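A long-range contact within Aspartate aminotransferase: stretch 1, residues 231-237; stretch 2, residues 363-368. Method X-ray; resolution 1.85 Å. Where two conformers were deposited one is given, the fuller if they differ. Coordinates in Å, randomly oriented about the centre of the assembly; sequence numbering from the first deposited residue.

Stretch 1 231-237: AYQGYAS
Stretch 2, residues 363-368: QIGMFS

The two stretches belong to one chain and meet across at least 128 residues of sequence. Together they bury 333 Å² of surface. Residues 231-237 form no regular helix or strand. In the second stretch, Gln363 is the first residue to leave helical angles after a helix, and a strand begins at Phe367 and runs on beyond Ser368.

The backbones come nearest at Tyr235 and Gly365, whose CA atoms are 4.7 Å apart. From there the pairing runs in opposite senses: Ala236 meets Ile364, while the earlier Tyr232 meets Met366 and Phe367. Stretch 1 turns back on itself. Tyr232 (phi/psi -130/30), Gln233 (-55/122), Gly234 (114/-33) and Tyr235 (-89/-29) make a tight bend, closed by a hydrogen bond from Tyr235 N to Tyr232 O at 2.7 Å. Ala236 follows at -56/-39. The bend brings both tyrosines to the same partner, with CA-to-CB bonds toward stretch 2. In stretch 2, Ile364 is extended at -127/163, Gly365 lies at 91/-155, Met366 at -77/-32 and Phe367 at -101/159.

Both glycines have positive phi. A CB on either would be jammed against the carbonyl O of the preceding residue. At Gly365, an ideal CB would point sideways and lie 4.4 Å from Tyr235 CB, which is no clash; it is the backbone angles that call for glycine.

No hydrogen bond crosses between the stretches. The closest backbone polar approach is Tyr235 O to Gly365 N, at 3.6 Å. Both tyrosine hydroxyls are hydrogen-bonded elsewhere in the structure, so they are satisfied without a partner in stretch 2.

The contact between the stretches is mainly apolar packing. Met366 is the hub. Its CA-to-CB bond points toward stretch 1, with chi1 m (-86°), chi2 off the wells at -149° and chi3 t. This extended chain touches both tyrosines. Met366 CG lies 4.3 Å from Tyr232 CE1, and Met366 CE lies 3.7 Å from Tyr235 CZ and 3.6 Å from Tyr235 OH. Tyr232 has chi1 m (-57°) and chi2 -88°; Tyr235 has chi1 m (-84°) and chi2 -79°.

At the other end, Ala236 CB packs on Ile364 CD1 at 3.8 Å. Ile364 has chi1 p (58°) and chi2 t (-162°), and its CA-to-CB bond points toward stretch 1. Ala236 O also sits 3.5 Å from Ile364 CB, a van der Waals contact.

Aromatic contacts complete the interface. Phe367 has chi1 m (-57°) and chi2 -71°. Its CA-to-CB bond points sideways, but the end of the ring comes nearer. Tyr232 OH meets the edge of that ring, near its plane, 3.5 Å from Phe367 CE2. Tyr232 CZ is 4.3 Å from the same CE2 atom. The sulfur Met366 SD is 5.5 Å from the centroid of the Tyr235 ring, 18° off the ring normal, a sulfur-aromatic contact.

Within stretch 2, Ser368 OG (chi1 t) gives a weak hydrogen bond to Gln363 OE1 at 3.3 Å, linking its two ends.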

# COMPACT_ATOMS: atom_id res chain seq x y z
N ALA B 231 7.20 -12.59 9.65
CA ALA B 231 7.29 -11.19 10.06
C ALA B 231 8.48 -10.90 11.02
O ALA B 231 8.85 -9.74 11.23
CB ALA B 231 5.96 -10.76 10.72
N TYR B 232 9.09 -11.94 11.59
CA TYR B 232 10.10 -11.75 12.65
C TYR B 232 11.40 -12.50 12.46
O TYR B 232 12.04 -12.86 13.47
CB TYR B 232 9.56 -12.15 14.02
CG TYR B 232 8.32 -11.45 14.44
CD1 TYR B 232 8.37 -10.23 15.12
CD2 TYR B 232 7.10 -12.01 14.16
CE1 TYR B 232 7.21 -9.59 15.50
CE2 TYR B 232 5.95 -11.37 14.50
CZ TYR B 232 5.99 -10.18 15.17
OH TYR B 232 4.78 -9.60 15.51
N GLN B 233 11.80 -12.75 11.21
CA GLN B 233 13.02 -13.50 10.94
C GLN B 233 14.18 -12.82 11.65
O GLN B 233 14.43 -11.62 11.45
CB GLN B 233 13.33 -13.63 9.46
CG GLN B 233 14.34 -14.70 9.19
CD GLN B 233 14.85 -14.72 7.79
OE1 GLN B 233 14.21 -14.17 6.89
NE2 GLN B 233 15.98 -15.39 7.57
N GLY B 234 14.85 -13.57 12.52
CA GLY B 234 15.82 -12.95 13.45
C GLY B 234 15.42 -13.03 14.93
O GLY B 234 16.31 -13.14 15.78
N TYR B 235 14.11 -12.97 15.27
CA TYR B 235 13.74 -12.79 16.67
C TYR B 235 13.59 -14.11 17.45
O TYR B 235 13.79 -14.15 18.68
CB TYR B 235 12.46 -11.98 16.79
CG TYR B 235 12.66 -10.46 16.74
CD1 TYR B 235 13.11 -9.76 17.86
CD2 TYR B 235 12.42 -9.76 15.59
CE1 TYR B 235 13.31 -8.39 17.81
CE2 TYR B 235 12.61 -8.40 15.53
CZ TYR B 235 13.03 -7.72 16.62
OH TYR B 235 13.17 -6.39 16.57
N ALA B 236 13.23 -15.19 16.77
CA ALA B 236 13.19 -16.51 17.44
C ALA B 236 14.53 -16.88 18.09
O ALA B 236 14.56 -17.39 19.22
CB ALA B 236 12.72 -17.60 16.50
N SER B 237 15.63 -16.57 17.41
CA SER B 237 16.96 -16.89 17.93
C SER B 237 17.99 -15.75 18.01
O SER B 237 18.99 -15.92 18.70
CB SER B 237 17.57 -17.97 17.05
OG SER B 237 17.87 -17.37 15.79
N GLN B 363 9.30 -19.13 25.70
CA GLN B 363 8.68 -18.52 24.55
C GLN B 363 9.73 -17.61 23.90
O GLN B 363 10.64 -17.11 24.56
CB GLN B 363 7.39 -17.77 24.94
CG GLN B 363 6.22 -18.72 25.20
CD GLN B 363 5.05 -18.06 25.91
OE1 GLN B 363 5.11 -16.90 26.18
NE2 GLN B 363 3.98 -18.81 26.17
N ILE B 364 9.61 -17.43 22.60
CA ILE B 364 10.58 -16.68 21.82
C ILE B 364 9.91 -15.59 21.00
O ILE B 364 8.66 -15.61 20.78
CB ILE B 364 11.48 -17.62 20.96
CG1 ILE B 364 10.69 -18.48 19.98
CG2 ILE B 364 12.29 -18.58 21.83
CD1 ILE B 364 11.53 -19.66 19.49
N GLY B 365 10.71 -14.64 20.53
CA GLY B 365 10.25 -13.55 19.70
C GLY B 365 9.86 -12.39 20.57
O GLY B 365 10.37 -12.23 21.67
N MET B 366 8.98 -11.55 20.09
CA MET B 366 8.62 -10.35 20.84
C MET B 366 7.67 -10.60 22.00
O MET B 366 7.76 -9.92 23.03
CB MET B 366 7.96 -9.35 19.92
CG MET B 366 9.02 -8.50 19.24
SD MET B 366 8.36 -6.87 18.91
CE MET B 366 9.95 -6.35 18.22
N PHE B 367 6.80 -11.59 21.85
CA PHE B 367 5.72 -11.77 22.82
C PHE B 367 5.92 -12.89 23.87
O PHE B 367 6.74 -13.84 23.71
CB PHE B 367 4.44 -12.02 22.06
CG PHE B 367 4.09 -10.92 21.09
CD1 PHE B 367 3.67 -9.67 21.53
CD2 PHE B 367 4.12 -11.15 19.72
CE1 PHE B 367 3.29 -8.67 20.64
CE2 PHE B 367 3.75 -10.15 18.82
CZ PHE B 367 3.33 -8.92 19.26
N SER B 368 5.15 -12.74 24.96
CA SER B 368 4.84 -13.80 25.91
C SER B 368 3.29 -13.90 25.89
O SER B 368 2.59 -12.87 25.91
CB SER B 368 5.39 -13.39 27.26
OG SER B 368 5.35 -14.36 28.31